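Local coordinates for glycerol-3-phosphate dehydrogenase [NAD(+)] 1 (Saccharomyces cerevisiae, PDB 4FGW), which catalyses the NAD-dependent interconversion of dihydroxyacetone phosphate and glycerol 3-phosphate, driving the glycerol accumulation that protects yeast cells under hyperosmotic stress, at residues A185-A189 with Q190-S194; K216-K219 with A220-R224; G253-G257 with L258-N262. One frame throughout, in Å; residues are numbered along the deposited sequence.

All three contacts sit at the C-terminal end of a helix, and each is partly buried and touches the second subunit. Contacts 1 and 2 belong to the N-terminal, Rossmann-like half, with centres about 17 Å apart: contact 1 leads into strand 194-199, and contact 2 is on the helix joining it to strand 227-232. Contact 3 lies in the all-helical C-terminal half. Contacts 1 and 3 both end in a Schellman motif, contact 1 with mostly polar side chains, contact 3 with a valine against a tryptophan; they meet across the dimer, Glu187 and Trp193 against Trp260 of the other subunit. Contact 2 is split: leucine and phenylalanine face the sheet, while lysine and histidine turn to backbone and subunit partners.

Contact 1 of 3, residues A185-A189 with Q190-S194; sequences ATEVA and QEHWS
Helix 185-189 stops in a Schellman motif: His192 N bonds Glu187 O at 2.8 Å, Glu191 N bonds Val188 O at 3.0 Å, and Glu191 takes a positive phi of 65° where the chain leaves the helix. One residue earlier, Thr186 O is gripped twice by a single residue. Gln190 N reaches it at 3.2 Å and Gln190 NE2 at 3.3 Å, the two donors coming from opposite faces of the carbonyl plane. To do this the glutamine lies back along the helix beside Thr186, its CG anti to the carbonyl carbon (chi1 -85°), and the methyl CG2 of Thr186 rests 3.5 Å from NE2. Glu187 and His192 meet at about a right angle: OE1 comes to the edge of the imidazole in its plane, 3.6 Å from CD2, with carboxylate and ring planes 80° apart. Over one ring face lies CB of Gln190. On the buried side, Val188 CG2 meets Ser194 OG at 3.7 Å, and Val188 also packs on Thr48 of helix 44-59. Glu191 OE2 makes a salt bridge with Lys51 NZ, while Glu187 packs on Trp260 of the second subunit. Ala185, an NAD(+)-binding residue by similarity, opens this short helix. The carbonyls of Thr186, Glu187 and Val188 are thus bonded by the turn and the glutamine amide, which holds the chain in the sharp bend leading to strand 194-199.

Contact 2 of 3, residues K216-K219 with A220-R224; sequences KVLK and ALFHR
Leu218 and Phe222 lie side by side on the inner face of helix 215-222, the crossover helix of the beta-alpha-beta unit that joins strand 194-199 to strand 227-232. Leu218 CD2 touches Phe222 CE2 at 4.0 Å, an apolar i to i+4 pair. That spacing puts both residues on the sheet side of the helix, where Leu218 packs on Val231 and Phe222 on Val229; a shared first torsion, with CG anti to the carbonyl carbon in each, aligns the two side chains there. The phenyl ring is also covered within its own turn, since CG of Leu221 sits over the centre of one face. Leu221 itself packs on Val53 of helix 44-59 and on Phe64.

Four successive i to i+4 backbone bonds run through the last turns, from Ala220 N to Lys216 O at the start to His223 N to Lys219 O, 3.0 Å, at the end. His223 is the first residue to leave helical angles, so this last bond closes the helix.

Lys219 and His223 form the other side-chain pair, again alongside each other. The lysine starts with CG anti to its backbone N (chi1 179°) and bends at chi2, 86°, which brings CE to 4.0 Å from His223 ND1. The two polar ends do not bond to each other; NZ and ND1 stand 4.4 Å apart and go to different atoms of Val229, NZ to its carbonyl oxygen and ND1 to its amide nitrogen. The lysine and histidine thus tie the helix end to strand 227-232. The other imidazole nitrogen, NE2, hydrogen-bonds OE2 of Glu384 of the second subunit.

Contact 3 of 3, residues G253-G257 with L258-N262; sequences GFVEG and LGWGN
Val255 and Trp260 cross at about a right angle, with the valine methyl CG2 brought against the six-membered part of the indole, 3.3 Å from CE3 and 3.7 Å from CZ3, a close approach whose detail is doubtful. The methyl approaches the ring obliquely. Leu258 comes at the same indole from within the turn: its CD1 lies over one face, 3.7 Å above the plane and offset toward the rim. Trp260 has CG anti to its carbonyl carbon (chi1 -59°), which turns the indole back onto Val255; Trp260 CB lies 3.4 Å from Val255 O. Leu258 folds back in turn, with CG 3.3 Å from Phe254 O. The turn that sets up these approaches is a Schellman motif ending helix 235-257. Trp260 N bonds Val255 O at 3.1 Å, nearly along the C=O axis, and Gly259 N bonds Glu256 O at 2.8 Å, from above the carbonyl plane. Gly259 carries the positive phi, 84°, and the chain then passes into helix 261-283. Val255 is buried against that helix, on Ala264 and Ile268. Glu256 takes no part in this packing; its OE1 is in a salt bridge with Arg316 NE of helix 310-320, and Phe254 packs on the same helix through Ala315 and Met318. Beyond the turn, Trp260 packs on Pro380 and, across the dimer interface, on Trp193 of the second subunit.

Contact 1 of 3, residues A185-A189 with Q190-S194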
loop_
_atom_site.group_PDB
_atom_site.type_symbol
_atom_site.label_atom_id
_atom_site.label_comp_id
_atom_site.label_asym_id
_atom_site.label_seq_id
_atom_site.Cartn_x
_atom_site.Cartn_y
_atom_site.Cartn_z
ATOM N N ALA A 185 -8.638 -13.104 13.225
ATOM C CA ALA A 185 -9.802 -13.725 13.862
ATOM C C ALA A 185 -10.263 -12.981 15.120
ATOM O O ALA A 185 -11.442 -12.665 15.239
ATOM C CB ALA A 185 -9.497 -15.173 14.196
ATOM N N THR A 186 -9.312 -12.664 16.019
ATOM C CA THR A 186 -9.497 -11.947 17.288
ATOM C C THR A 186 -10.220 -10.603 17.128
ATOM O O THR A 186 -11.111 -10.297 17.915
ATOM C CB THR A 186 -8.141 -11.886 18.020
ATOM O OG1 THR A 186 -7.872 -13.195 18.534
ATOM C CG2 THR A 186 -8.105 -10.870 19.160
ATOM N N GLU A 187 -9.851 -9.824 16.105
ATOM C CA GLU A 187 -10.458 -8.520 15.838
ATOM C C GLU A 187 -11.844 -8.640 15.211
ATOM O O GLU A 187 -12.747 -7.909 15.622
ATOM C CB GLU A 187 -9.530 -7.629 14.997
ATOM C CG GLU A 187 -8.300 -7.165 15.759
ATOM C CD GLU A 187 -7.708 -5.881 15.223
ATOM O OE1 GLU A 187 -7.852 -4.834 15.899
ATOM O OE2 GLU A 187 -7.131 -5.911 14.111
ATOM N N VAL A 188 -12.015 -9.561 14.227
ATOM C CA VAL A 188 -13.307 -9.809 13.563
ATOM C C VAL A 188 -14.334 -10.281 14.613
ATOM O O VAL A 188 -15.473 -9.811 14.593
ATOM C CB VAL A 188 -13.222 -10.792 12.348
ATOM C CG1 VAL A 188 -14.580 -10.956 11.662
ATOM C CG2 VAL A 188 -12.168 -10.361 11.340
ATOM N N ALA A 189 -13.910 -11.180 15.541
ATOM C CA ALA A 189 -14.740 -11.719 16.631
ATOM C C ALA A 189 -15.186 -10.611 17.581
ATOM O O ALA A 189 -16.356 -10.555 17.935
ATOM C CB ALA A 189 -13.981 -12.797 17.395
ATOM N N GLN A 190 -14.262 -9.690 17.928
ATOM C CA GLN A 190 -14.510 -8.533 18.789
ATOM C C GLN A 190 -15.339 -7.461 18.069
ATOM O O GLN A 190 -15.667 -6.430 18.663
ATOM C CB GLN A 190 -13.179 -7.928 19.248
ATOM C CG GLN A 190 -12.588 -8.593 20.470
ATOM C CD GLN A 190 -11.330 -7.881 20.888
ATOM O OE1 GLN A 190 -11.355 -6.960 21.710
ATOM N NE2 GLN A 190 -10.203 -8.286 20.324
ATOM N N GLU A 191 -15.650 -7.696 16.782
ATOM C CA GLU A 191 -16.404 -6.806 15.895
ATOM C C GLU A 191 -15.671 -5.494 15.608
ATOM O O GLU A 191 -16.302 -4.457 15.385
ATOM C CB GLU A 191 -17.868 -6.623 16.344
ATOM C CG GLU A 191 -18.646 -7.927 16.366
ATOM C CD GLU A 191 -20.118 -7.858 16.717
ATOM O OE1 GLU A 191 -20.620 -6.750 17.021
ATOM O OE2 GLU A 191 -20.775 -8.924 16.689
ATOM N N HIS A 192 -14.322 -5.552 15.609
ATOM C CA HIS A 192 -13.454 -4.427 15.262
ATOM C C HIS A 192 -13.447 -4.374 13.737
ATOM O O HIS A 192 -13.188 -5.393 13.089
ATOM C CB HIS A 192 -12.027 -4.633 15.801
ATOM C CG HIS A 192 -11.879 -4.517 17.289
ATOM N ND1 HIS A 192 -12.976 -4.402 18.128
ATOM C CD2 HIS A 192 -10.754 -4.530 18.042
ATOM C CE1 HIS A 192 -12.483 -4.340 19.355
ATOM N NE2 HIS A 192 -11.152 -4.407 19.352
ATOM N N TRP A 193 -13.804 -3.219 13.168
ATOM C CA TRP A 193 -13.905 -3.064 11.723
ATOM C C TRP A 193 -12.651 -3.410 10.897
ATOM O O TRP A 193 -11.561 -2.888 11.128
ATOM C CB TRP A 193 -14.506 -1.705 11.328
ATOM C CG TRP A 193 -14.670 -1.558 9.848
ATOM C CD1 TRP A 193 -15.623 -2.141 9.067
ATOM C CD2 TRP A 193 -13.782 -0.872 8.954
ATOM N NE1 TRP A 193 -15.419 -1.813 7.747
ATOM C CE2 TRP A 193 -14.298 -1.027 7.650
ATOM C CE3 TRP A 193 -12.614 -0.106 9.134
ATOM C CZ2 TRP A 193 -13.697 -0.436 6.531
ATOM C CZ3 TRP A 193 -12.020 0.484 8.026
ATOM C CH2 TRP A 193 -12.570 0.331 6.744
ATOM N N SER A 194 -12.848 -4.285 9.919
ATOM C CA SER A 194 -11.857 -4.726 8.946
ATOM C C SER A 194 -12.600 -5.157 7.676
ATOM O O SER A 194 -13.832 -5.055 7.609
ATOM C CB SER A 194 -10.981 -5.858 9.493
ATOM O OG SER A 194 -11.716 -7.032 9.799
#

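Contact 2 of 3, residues K216-K219 with A220-R224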
loop_
_atom_site.group_PDB
_atom_site.type_symbol
_atom_site.label_atom_id
_atom_site.label_comp_id
_atom_site.label_asym_id
_atom_site.label_seq_id
_atom_site.Cartn_x
_atom_site.Cartn_y
_atom_site.Cartn_z
ATOM N N LYS A 216 -23.953 -12.631 -5.188
ATOM C CA LYS A 216 -24.965 -12.003 -4.334
ATOM C C LYS A 216 -25.144 -12.810 -3.041
ATOM O O LYS A 216 -25.205 -12.224 -1.959
ATOM C CB LYS A 216 -26.306 -11.856 -5.078
ATOM C CG LYS A 216 -26.314 -10.752 -6.139
ATOM C CD LYS A 216 -27.558 -9.862 -6.055
ATOM C CE LYS A 216 -28.732 -10.356 -6.871
ATOM N NZ LYS A 216 -29.878 -9.407 -6.818
ATOM N N VAL A 217 -25.211 -14.159 -3.166
ATOM C CA VAL A 217 -25.353 -15.104 -2.054
ATOM C C VAL A 217 -24.107 -15.014 -1.145
ATOM O O VAL A 217 -24.249 -14.919 0.077
ATOM C CB VAL A 217 -25.657 -16.542 -2.565
ATOM C CG1 VAL A 217 -25.440 -17.593 -1.482
ATOM C CG2 VAL A 217 -27.077 -16.638 -3.122
ATOM N N LEU A 218 -22.902 -14.980 -1.758
ATOM C CA LEU A 218 -21.616 -14.868 -1.057
ATOM C C LEU A 218 -21.441 -13.530 -0.353
ATOM O O LEU A 218 -20.849 -13.495 0.726
ATOM C CB LEU A 218 -20.426 -15.156 -1.988
ATOM C CG LEU A 218 -20.321 -16.595 -2.512
ATOM C CD1 LEU A 218 -19.300 -16.687 -3.595
ATOM C CD2 LEU A 218 -20.012 -17.592 -1.397
ATOM N N LYS A 219 -21.968 -12.439 -0.944
ATOM C CA LYS A 219 -21.948 -11.102 -0.349
ATOM C C LYS A 219 -22.838 -11.100 0.884
ATOM O O LYS A 219 -22.414 -10.624 1.927
ATOM C CB LYS A 219 -22.406 -10.026 -1.361
ATOM C CG LYS A 219 -22.426 -8.588 -0.811
ATOM C CD LYS A 219 -21.088 -7.864 -0.916
ATOM C CE LYS A 219 -21.217 -6.410 -0.519
ATOM N NZ LYS A 219 -20.138 -5.576 -1.122
ATOM N N ALA A 220 -24.048 -11.666 0.771
ATOM C CA ALA A 220 -25.014 -11.768 1.861
ATOM C C ALA A 220 -24.528 -12.702 2.977
ATOM O O ALA A 220 -24.818 -12.443 4.142
ATOM C CB ALA A 220 -26.359 -12.243 1.325
ATOM N N LEU A 221 -23.781 -13.768 2.620
ATOM C CA LEU A 221 -23.266 -14.762 3.563
ATOM C C LEU A 221 -22.162 -14.238 4.481
ATOM O O LEU A 221 -22.144 -14.577 5.665
ATOM C CB LEU A 221 -22.788 -16.030 2.812
ATOM C CG LEU A 221 -22.330 -17.241 3.642
ATOM C CD1 LEU A 221 -23.458 -17.793 4.498
ATOM C CD2 LEU A 221 -21.786 -18.326 2.747
ATOM N N PHE A 222 -21.243 -13.429 3.943
ATOM C CA PHE A 222 -20.101 -12.947 4.711
ATOM C C PHE A 222 -20.126 -11.489 5.155
ATOM O O PHE A 222 -19.507 -11.171 6.176
ATOM C CB PHE A 222 -18.787 -13.297 3.992
ATOM C CG PHE A 222 -18.577 -14.772 3.733
ATOM C CD1 PHE A 222 -18.216 -15.634 4.766
ATOM C CD2 PHE A 222 -18.724 -15.299 2.452
ATOM C CE1 PHE A 222 -18.003 -16.990 4.521
ATOM C CE2 PHE A 222 -18.514 -16.659 2.210
ATOM C CZ PHE A 222 -18.161 -17.494 3.247
ATOM N N HIS A 223 -20.796 -10.595 4.394
ATOM C CA HIS A 223 -20.827 -9.165 4.724
ATOM C C HIS A 223 -21.506 -8.846 6.051
ATOM O O HIS A 223 -22.613 -9.321 6.326
ATOM C CB HIS A 223 -21.404 -8.314 3.582
ATOM C CG HIS A 223 -21.198 -6.840 3.775
ATOM N ND1 HIS A 223 -20.082 -6.199 3.279
ATOM C CD2 HIS A 223 -21.959 -5.940 4.440
ATOM C CE1 HIS A 223 -20.204 -4.932 3.644
ATOM N NE2 HIS A 223 -21.312 -4.732 4.351
ATOM N N ARG A 224 -20.821 -8.034 6.870
ATOM C CA ARG A 224 -21.298 -7.552 8.171
ATOM C C ARG A 224 -20.954 -6.056 8.253
ATOM O O ARG A 224 -20.023 -5.638 7.564
ATOM C CB ARG A 224 -20.611 -8.312 9.339
ATOM C CG ARG A 224 -20.813 -9.832 9.387
ATOM C CD ARG A 224 -22.263 -10.287 9.549
ATOM N NE ARG A 224 -22.860 -9.878 10.823
ATOM C CZ ARG A 224 -23.969 -9.157 10.940
ATOM N NH1 ARG A 224 -24.626 -8.756 9.858
ATOM N NH2 ARG A 224 -24.433 -8.834 12.137
#

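Contact 3 of 3, residues G253-G257 with L258-N262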
loop_
_atom_site.group_PDB
_atom_site.type_symbol
_atom_site.label_atom_id
_atom_site.label_comp_id
_atom_site.label_asym_id
_atom_site.label_seq_id
_atom_site.Cartn_x
_atom_site.Cartn_y
_atom_site.Cartn_z
ATOM N N GLY A 253 11.268 -5.487 7.208
ATOM C CA GLY A 253 11.891 -5.638 8.518
ATOM C C GLY A 253 13.382 -5.392 8.467
ATOM O O GLY A 253 13.913 -4.648 9.300
ATOM N N PHE A 254 14.058 -5.973 7.443
ATOM C CA PHE A 254 15.494 -5.797 7.212
ATOM C C PHE A 254 15.810 -4.317 7.089
ATOM O O PHE A 254 16.677 -3.795 7.790
ATOM C CB PHE A 254 15.943 -6.521 5.925
ATOM C CG PHE A 254 15.811 -8.026 5.904
ATOM C CD1 PHE A 254 15.631 -8.706 4.705
ATOM C CD2 PHE A 254 15.879 -8.765 7.079
ATOM C CE1 PHE A 254 15.505 -10.097 4.685
ATOM C CE2 PHE A 254 15.751 -10.152 7.057
ATOM C CZ PHE A 254 15.567 -10.811 5.861
ATOM N N VAL A 255 15.051 -3.641 6.238
ATOM C CA VAL A 255 15.180 -2.229 5.928
ATOM C C VAL A 255 14.868 -1.293 7.126
ATOM O O VAL A 255 15.576 -0.302 7.320
ATOM C CB VAL A 255 14.400 -1.976 4.621
ATOM C CG1 VAL A 255 13.315 -0.917 4.752
ATOM C CG2 VAL A 255 15.340 -1.706 3.467
ATOM N N GLU A 256 13.866 -1.656 7.955
ATOM C CA GLU A 256 13.485 -0.924 9.169
ATOM C C GLU A 256 14.574 -1.072 10.242
ATOM O O GLU A 256 15.044 -0.063 10.769
ATOM C CB GLU A 256 12.142 -1.433 9.710
ATOM C CG GLU A 256 10.932 -0.857 8.993
ATOM C CD GLU A 256 9.573 -1.296 9.508
ATOM O OE1 GLU A 256 9.520 -2.029 10.522
ATOM O OE2 GLU A 256 8.557 -0.914 8.886
ATOM N N GLY A 257 14.980 -2.323 10.510
ATOM C CA GLY A 257 16.009 -2.688 11.478
ATOM C C GLY A 257 17.359 -2.049 11.219
ATOM O O GLY A 257 18.117 -1.804 12.161
ATOM N N LEU A 258 17.663 -1.769 9.931
ATOM C CA LEU A 258 18.881 -1.091 9.484
ATOM C C LEU A 258 18.794 0.423 9.772
ATOM O O LEU A 258 19.796 1.131 9.644
ATOM C CB LEU A 258 19.106 -1.322 7.977
ATOM C CG LEU A 258 19.750 -2.644 7.542
ATOM C CD1 LEU A 258 19.574 -2.861 6.050
ATOM C CD2 LEU A 258 21.232 -2.687 7.882
ATOM N N GLY A 259 17.600 0.897 10.138
ATOM C CA GLY A 259 17.332 2.297 10.450
ATOM C C GLY A 259 17.045 3.164 9.240
ATOM O O GLY A 259 17.239 4.382 9.297
ATOM N N TRP A 260 16.563 2.552 8.144
ATOM C CA TRP A 260 16.275 3.291 6.915
ATOM C C TRP A 260 14.904 3.984 6.892
ATOM O O TRP A 260 14.666 4.836 6.036
ATOM C CB TRP A 260 16.571 2.450 5.660
ATOM C CG TRP A 260 17.994 1.967 5.522
ATOM C CD1 TRP A 260 19.066 2.315 6.294
ATOM C CD2 TRP A 260 18.495 1.065 4.528
ATOM N NE1 TRP A 260 20.194 1.661 5.863
ATOM C CE2 TRP A 260 19.878 0.897 4.770
ATOM C CE3 TRP A 260 17.917 0.401 3.434
ATOM C CZ2 TRP A 260 20.685 0.071 3.974
ATOM C CZ3 TRP A 260 18.706 -0.447 2.671
ATOM C CH2 TRP A 260 20.078 -0.590 2.929
ATOM N N GLY A 261 14.046 3.649 7.855
ATOM C CA GLY A 261 12.746 4.280 8.055
ATOM C C GLY A 261 11.594 3.817 7.192
ATOM O O GLY A 261 11.674 2.789 6.514
ATOM N N ASN A 262 10.502 4.596 7.245
ATOM C CA ASN A 262 9.233 4.374 6.550
ATOM C C ASN A 262 9.321 4.449 5.033
ATOM O O ASN A 262 8.629 3.686 4.359
ATOM C CB ASN A 262 8.171 5.360 7.053
ATOM C CG ASN A 262 7.649 5.096 8.446
ATOM O OD1 ASN A 262 7.763 3.995 9.003
ATOM N ND2 ASN A 262 7.008 6.100 9.021
#